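Local structure of autoinducer 2-binding protein LsrB (Clostridium saccharobutylicum DSM 13864, 6DSP) at residues M133-G138 and I247-A251; S252-K257 and M342-F347; L84-A89 and S111-P115. The protein binds the quorum-sensing signal autoinducer-2 in the cleft between its two lobes, as a solute-binding receptor of the LsrB family. All coordinates share one frame. Residue numbers count along the deposited sequence, not the author numbering.

The ligand sits in the cleft between the two lobes of a periplasmic-binding-protein fold, and the three contacts lie at different distances from it. Interaction 1 is the closest link: its Phe250 belongs to the pocket, with its side chain about 4 Å from the bound molecule. Interaction 3 lies on the other side of the chain's centre, and the side chain of its Ser85 is about 5 Å from the bound ligand; the centres of interactions 1 and 3 lie about 23 Å apart. Interaction 2 continues directly from interaction 1 along the chain and touches it where Ala251 CB packs on Met256 CG at 3.9 Å. Within interaction 2, the Ser252 side chain is about 7 Å from the ligand.

Interaction 1 (M133-G138 and I247-A251); sequences MLVQMG and ITGFA
The ring of Phe250, part of the autoinducer-2 pocket, is backed here by helix 133-138, which packs against the end of strand 247-249. The helix and strand axes run nearly antiparallel, at 155°, and come within 7.9 Å. In register, Leu134 CA lies 6.2 Å from Gly249 CA and Gly138 CA 6.0 Å from Thr248 CA. Phe250 (chi1 m, chi2 -34°) turns its ring to the helix. Leu134, m then t, lays CD2 over one face, 3.7 Å from the ring centroid and 10° off the normal, a CH-pi contact, while its CG is 3.5 Å from Phe250 CZ. Met133, fully extended (t, t, t), brings SD to the ring edge, 3.8 Å from Phe250 CE1, a Met-aromatic contact. Met137 (m, t, m) places CE 3.5 Å from Gly249 O and 4.1 Å from Phe250 CE1. Thr248 (chi1 t) sets CG2 3.8 Å from both Leu134 O and Gly138 N; its OG1 bonds to Arg267 O. Gly249, at phi/psi 157/-161, has a conformation that itself demands glycine. Trp171 and Trp271 meet the Phe250 ring edge-to-face. Strand 246-249 is an outermost strand of the four-stranded parallel sheet, with helix 127-144 against it at the contact, helix 227-237 touching Ile247 and strand 335-337 touching Met133 and Met137.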
# COMPACT_ATOMS: atom_id res chain seq x y z
N MET A 133 4.21 -9.83 -7.87
CA MET A 133 4.93 -10.16 -6.64
C MET A 133 4.04 -10.93 -5.68
O MET A 133 4.48 -11.93 -5.10
CB MET A 133 5.41 -8.87 -5.99
CG MET A 133 6.16 -9.08 -4.69
SD MET A 133 6.51 -7.43 -4.04
CE MET A 133 7.30 -7.87 -2.48
N LEU A 134 2.78 -10.49 -5.50
CA LEU A 134 1.86 -11.19 -4.61
C LEU A 134 1.66 -12.63 -5.05
O LEU A 134 1.76 -13.57 -4.23
CB LEU A 134 0.52 -10.45 -4.56
CG LEU A 134 0.62 -9.14 -3.77
CD1 LEU A 134 -0.51 -8.26 -4.23
CD2 LEU A 134 0.52 -9.36 -2.26
N VAL A 135 1.38 -12.84 -6.34
CA VAL A 135 1.15 -14.18 -6.84
C VAL A 135 2.40 -15.04 -6.71
O VAL A 135 2.32 -16.22 -6.33
CB VAL A 135 0.65 -14.12 -8.30
CG1 VAL A 135 0.52 -15.53 -8.84
CG2 VAL A 135 -0.68 -13.35 -8.37
N GLN A 136 3.58 -14.46 -6.99
CA GLN A 136 4.83 -15.22 -6.91
C GLN A 136 5.14 -15.65 -5.48
O GLN A 136 5.61 -16.77 -5.25
CB GLN A 136 5.99 -14.41 -7.48
CG GLN A 136 7.29 -15.19 -7.48
CD GLN A 136 7.26 -16.34 -8.49
OE1 GLN A 136 6.88 -16.15 -9.65
NE2 GLN A 136 7.65 -17.53 -8.05
N MET A 137 4.89 -14.77 -4.50
CA MET A 137 5.09 -15.19 -3.12
C MET A 137 4.16 -16.33 -2.77
O MET A 137 4.57 -17.28 -2.10
CB MET A 137 4.80 -14.02 -2.18
CG MET A 137 5.86 -12.91 -2.25
SD MET A 137 5.72 -11.68 -0.93
CE MET A 137 4.13 -10.98 -1.28
N GLY A 138 2.91 -16.25 -3.22
CA GLY A 138 1.97 -17.34 -2.98
C GLY A 138 2.43 -18.63 -3.63
O GLY A 138 2.39 -19.69 -3.00
N ILE A 247 -0.93 -18.29 3.27
CA ILE A 247 -1.34 -16.90 3.42
C ILE A 247 -0.14 -16.04 3.05
O ILE A 247 0.97 -16.28 3.54
CB ILE A 247 -1.77 -16.63 4.87
CG1 ILE A 247 -3.05 -17.42 5.20
CG2 ILE A 247 -1.98 -15.11 5.09
CD1 ILE A 247 -3.27 -17.63 6.68
N THR A 248 -0.36 -15.05 2.19
CA THR A 248 0.70 -14.09 1.91
C THR A 248 0.05 -12.74 1.70
O THR A 248 -1.18 -12.62 1.77
CB THR A 248 1.56 -14.51 0.71
OG1 THR A 248 2.76 -13.73 0.69
CG2 THR A 248 0.81 -14.39 -0.61
N GLY A 249 0.86 -11.71 1.48
CA GLY A 249 0.31 -10.38 1.37
C GLY A 249 1.37 -9.35 1.66
O GLY A 249 2.56 -9.63 1.58
N PHE A 250 0.90 -8.14 1.98
CA PHE A 250 1.78 -7.01 2.26
C PHE A 250 1.57 -6.51 3.69
O PHE A 250 0.44 -6.18 4.08
CB PHE A 250 1.49 -5.85 1.32
CG PHE A 250 1.89 -6.08 -0.13
CD1 PHE A 250 3.03 -6.85 -0.49
CD2 PHE A 250 1.16 -5.48 -1.15
CE1 PHE A 250 3.39 -7.00 -1.83
CE2 PHE A 250 1.52 -5.61 -2.49
CZ PHE A 250 2.64 -6.38 -2.82
N ALA A 251 2.67 -6.36 4.44
CA ALA A 251 2.62 -5.72 5.75
C ALA A 251 4.04 -5.43 6.19
O ALA A 251 4.99 -6.10 5.77
CB ALA A 251 1.92 -6.60 6.80

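Interaction 2 (S252-K257 and M342-F347); sequences SPNSMK and MNNYDF
Lys257 NZ donates to Tyr345 O at 2.8 Å and, within its own segment, to Asn254 OD1 at 2.8 Å; water 2 joins it to Asn343 OD1. Its chain (m, t, t, t) is stretched to reach them, passing Met342 O at 3.3 Å from CE and Met342 SD at 4.0 Å from CG. Asn254 (chi1 m, chi2 0°) then clasps the C-terminus: its N bonds to Phe347 O at 2.8 Å and its ND2 to Asp346 OD1 at 3.0 Å. The CA atoms of Asn254 and Phe347 are 5.5 Å apart. Water 1 links Phe347 OXT with Ser252 OG and, weakly, Ser255 N. Residues 253-255 have helical phi/psi, and Ser255 OG (chi1 p) returns to Ser252 O at 2.8 Å. Around this polar set, Phe347 (chi1 p, chi2 -82°) turns its ring face to Pro253, whose CD is 3.7 Å from the centroid and 15° off the normal, a CH-pi contact. Pro253 CG also meets Tyr345 CB at 3.8 Å. Asn254 N, water 1 and Ser38 thus hold the terminal carboxylate, and Lys257 and the Asn254 side chain the residues just before it, on the turn between strand 246-249 and helix 257-261 of this periplasmic-binding-protein fold.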
# COMPACT_ATOMS: atom_id res chain seq x y z
N SER A 252 4.20 -4.41 7.04
CA SER A 252 5.51 -4.12 7.58
C SER A 252 5.98 -5.30 8.44
O SER A 252 5.18 -5.97 9.10
CB SER A 252 5.54 -2.77 8.30
OG SER A 252 4.47 -2.63 9.23
N PRO A 253 7.28 -5.58 8.44
CA PRO A 253 7.74 -6.87 8.99
C PRO A 253 7.56 -7.04 10.48
O PRO A 253 7.26 -8.16 10.92
CB PRO A 253 9.21 -6.93 8.55
CG PRO A 253 9.59 -5.47 8.32
CD PRO A 253 8.36 -4.83 7.76
N ASN A 254 7.75 -5.98 11.29
CA ASN A 254 7.59 -6.18 12.72
C ASN A 254 6.20 -6.73 13.06
O ASN A 254 6.07 -7.52 14.00
CB ASN A 254 7.84 -4.89 13.51
CG ASN A 254 9.32 -4.52 13.61
OD1 ASN A 254 10.19 -5.21 13.09
ND2 ASN A 254 9.59 -3.40 14.27
N SER A 255 5.17 -6.32 12.30
CA SER A 255 3.82 -6.76 12.62
C SER A 255 3.61 -8.24 12.34
O SER A 255 2.62 -8.81 12.83
CB SER A 255 2.77 -5.92 11.88
OG SER A 255 2.78 -6.23 10.50
N MET A 256 4.50 -8.88 11.56
CA MET A 256 4.31 -10.27 11.17
C MET A 256 5.33 -11.22 11.76
O MET A 256 5.19 -12.43 11.57
CB MET A 256 4.36 -10.43 9.64
CG MET A 256 3.31 -9.60 8.89
SD MET A 256 1.61 -10.02 9.35
CE MET A 256 1.55 -11.77 8.84
N LYS A 257 6.35 -10.72 12.46
CA LYS A 257 7.43 -11.61 12.89
C LYS A 257 6.92 -12.73 13.77
O LYS A 257 7.35 -13.88 13.63
CB LYS A 257 8.53 -10.82 13.60
CG LYS A 257 9.38 -9.99 12.66
CD LYS A 257 10.33 -9.15 13.46
CE LYS A 257 11.16 -8.24 12.57
NZ LYS A 257 12.02 -7.34 13.40
N MET A 342 13.73 -11.71 7.98
CA MET A 342 12.84 -10.73 8.61
C MET A 342 13.53 -10.01 9.77
O MET A 342 13.20 -8.85 10.07
CB MET A 342 11.54 -11.38 9.08
CG MET A 342 11.75 -12.36 10.23
SD MET A 342 10.22 -13.26 10.53
CE MET A 342 10.62 -14.05 12.10
N ASN A 343 14.47 -10.67 10.44
CA ASN A 343 15.11 -10.06 11.59
C ASN A 343 16.17 -9.05 11.20
O ASN A 343 16.74 -8.40 12.08
CB ASN A 343 15.67 -11.14 12.52
CG ASN A 343 14.58 -11.99 13.10
OD1 ASN A 343 13.58 -11.47 13.60
ND2 ASN A 343 14.73 -13.31 13.01
N ASN A 344 16.41 -8.88 9.90
CA ASN A 344 17.29 -7.81 9.44
C ASN A 344 16.57 -6.47 9.39
O ASN A 344 17.21 -5.46 9.08
CB ASN A 344 17.84 -8.14 8.05
CG ASN A 344 18.68 -9.40 8.04
OD1 ASN A 344 19.19 -9.82 9.07
ND2 ASN A 344 18.83 -9.99 6.86
N TYR A 345 15.28 -6.43 9.67
CA TYR A 345 14.48 -5.23 9.52
C TYR A 345 13.86 -4.87 10.86
O TYR A 345 13.60 -5.74 11.70
CB TYR A 345 13.37 -5.45 8.47
CG TYR A 345 13.94 -5.81 7.12
CD1 TYR A 345 14.22 -7.13 6.80
CD2 TYR A 345 14.23 -4.83 6.18
CE1 TYR A 345 14.79 -7.44 5.57
CE2 TYR A 345 14.77 -5.15 4.96
CZ TYR A 345 15.07 -6.45 4.67
OH TYR A 345 15.61 -6.76 3.43
N ASP A 346 13.60 -3.57 11.06
CA ASP A 346 13.03 -3.11 12.32
C ASP A 346 12.04 -1.99 12.04
O ASP A 346 12.21 -0.84 12.46
CB ASP A 346 14.11 -2.65 13.28
CG ASP A 346 13.55 -2.23 14.61
OD1 ASP A 346 12.39 -2.59 14.92
OD2 ASP A 346 14.26 -1.51 15.36
N PHE A 347 10.96 -2.33 11.35
CA PHE A 347 9.85 -1.40 11.13
C PHE A 347 8.57 -2.16 10.87
O PHE A 347 8.65 -3.38 10.69
CB PHE A 347 10.14 -0.43 9.98
CG PHE A 347 10.07 -1.05 8.62
CD1 PHE A 347 11.16 -1.76 8.10
CD2 PHE A 347 8.95 -0.89 7.83
CE1 PHE A 347 11.10 -2.30 6.82
CE2 PHE A 347 8.89 -1.43 6.56
CZ PHE A 347 9.97 -2.13 6.05
OXT PHE A 347 7.47 -1.60 10.85
O HOH W 1 5.53 -3.42 11.54
O HOH W 2 13.68 -9.06 14.92

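Interaction 3 (L84-A89 and S111-P115); sequences LSSVDA and SDVDP
The CA-to-CB bond of Ser86 points toward 111-115, with CB 3.5 Å from Val113 CG1 (Val113 chi1 m); CD2 of Leu84 (t, p) reaches that same CG1 at 4.3 Å. Chi1 t lets Ser86 OG take a weak bond from Asp88 N at 3.2 Å. Ala89 points CB toward 111-115, 3.6 Å from Val113 CA. Ser85, also t, accepts a weak bond from Ser111 N to its OG at 3.4 Å; the stronger partner of this OG is Asp110 of the pocket. Ser111 (t) turns OG to Asp167 N and to water 3, which accepts from it and donates to Ser86 O and Asp112 O. Ser86 N to Ser111 O, 3.0 Å and almost linear, ties the extended Ser85-Ser86 to Ser111, with Ser85 and Ser111 CA atoms 4.9 Å apart. The chain turns at Val87 towards helix 89-101, bringing Ala89 CA 4.4 Å from Val113 CA. These loops follow the parallel strands 81-84 and 105-109, joined through helix 89-101 in a beta-alpha-beta unit, and border the ligand cleft.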
# COMPACT_ATOMS: atom_id res chain seq x y z
N LEU A 84 -0.80 12.79 0.84
CA LEU A 84 -1.95 11.96 1.22
C LEU A 84 -1.87 10.56 0.63
O LEU A 84 -1.59 10.41 -0.57
CB LEU A 84 -3.25 12.61 0.68
CG LEU A 84 -4.55 11.81 0.72
CD1 LEU A 84 -5.02 11.65 2.14
CD2 LEU A 84 -5.61 12.47 -0.13
N SER A 85 -2.22 9.56 1.43
CA SER A 85 -2.55 8.23 0.92
C SER A 85 -4.07 8.06 1.04
O SER A 85 -4.62 8.13 2.15
CB SER A 85 -1.85 7.12 1.69
OG SER A 85 -2.30 5.88 1.18
N SER A 86 -4.73 7.91 -0.09
CA SER A 86 -6.18 8.00 -0.17
C SER A 86 -6.87 6.65 0.03
O SER A 86 -6.47 5.65 -0.58
CB SER A 86 -6.52 8.57 -1.55
OG SER A 86 -7.88 8.47 -1.84
N VAL A 87 -7.93 6.64 0.87
CA VAL A 87 -8.76 5.44 1.01
C VAL A 87 -9.77 5.30 -0.13
O VAL A 87 -10.26 4.19 -0.37
CB VAL A 87 -9.47 5.37 2.36
CG1 VAL A 87 -8.51 5.41 3.51
CG2 VAL A 87 -10.47 6.43 2.49
N ASP A 88 -10.12 6.40 -0.79
CA ASP A 88 -11.06 6.42 -1.90
C ASP A 88 -10.80 7.70 -2.67
O ASP A 88 -11.05 8.82 -2.15
CB ASP A 88 -12.52 6.41 -1.44
CG ASP A 88 -13.45 6.43 -2.62
OD1 ASP A 88 -13.49 5.45 -3.37
OD2 ASP A 88 -14.11 7.44 -2.84
N ALA A 89 -10.35 7.59 -3.90
CA ALA A 89 -9.94 8.79 -4.63
C ALA A 89 -11.12 9.72 -4.85
O ALA A 89 -11.01 10.93 -4.66
CB ALA A 89 -9.30 8.40 -5.96
N SER A 111 -1.36 5.26 -2.01
CA SER A 111 -2.57 5.07 -2.81
C SER A 111 -3.00 6.40 -3.41
O SER A 111 -3.29 7.37 -2.69
CB SER A 111 -3.71 4.48 -1.97
OG SER A 111 -4.77 4.19 -2.88
N ASP A 112 -3.03 6.45 -4.74
CA ASP A 112 -3.14 7.68 -5.49
C ASP A 112 -4.59 8.17 -5.56
O ASP A 112 -5.54 7.50 -5.12
CB ASP A 112 -2.62 7.44 -6.92
CG ASP A 112 -2.00 8.68 -7.56
OD1 ASP A 112 -2.06 9.81 -7.01
OD2 ASP A 112 -1.44 8.50 -8.66
N VAL A 113 -4.73 9.40 -6.08
CA VAL A 113 -6.04 9.97 -6.40
C VAL A 113 -6.08 10.28 -7.89
O VAL A 113 -5.13 9.97 -8.63
CB VAL A 113 -6.31 11.25 -5.56
CG1 VAL A 113 -6.25 10.91 -4.10
CG2 VAL A 113 -5.28 12.33 -5.91
N ASP A 114 -7.13 10.96 -8.37
CA ASP A 114 -7.18 11.37 -9.76
C ASP A 114 -5.95 12.23 -10.03
O ASP A 114 -5.72 13.21 -9.29
CB ASP A 114 -8.46 12.19 -9.98
CG ASP A 114 -8.68 12.63 -11.42
OD1 ASP A 114 -7.71 12.77 -12.15
OD2 ASP A 114 -9.86 12.87 -11.76
N PRO A 115 -5.11 11.91 -11.02
CA PRO A 115 -3.86 12.66 -11.20
C PRO A 115 -4.08 14.13 -11.55
O PRO A 115 -3.12 14.91 -11.52
CB PRO A 115 -3.15 11.90 -12.33
CG PRO A 115 -3.71 10.47 -12.17
CD PRO A 115 -5.16 10.72 -11.90
O HOH W 3 -7.11 5.71 -3.51
O HOH W 4 -9.58 11.92 -6.91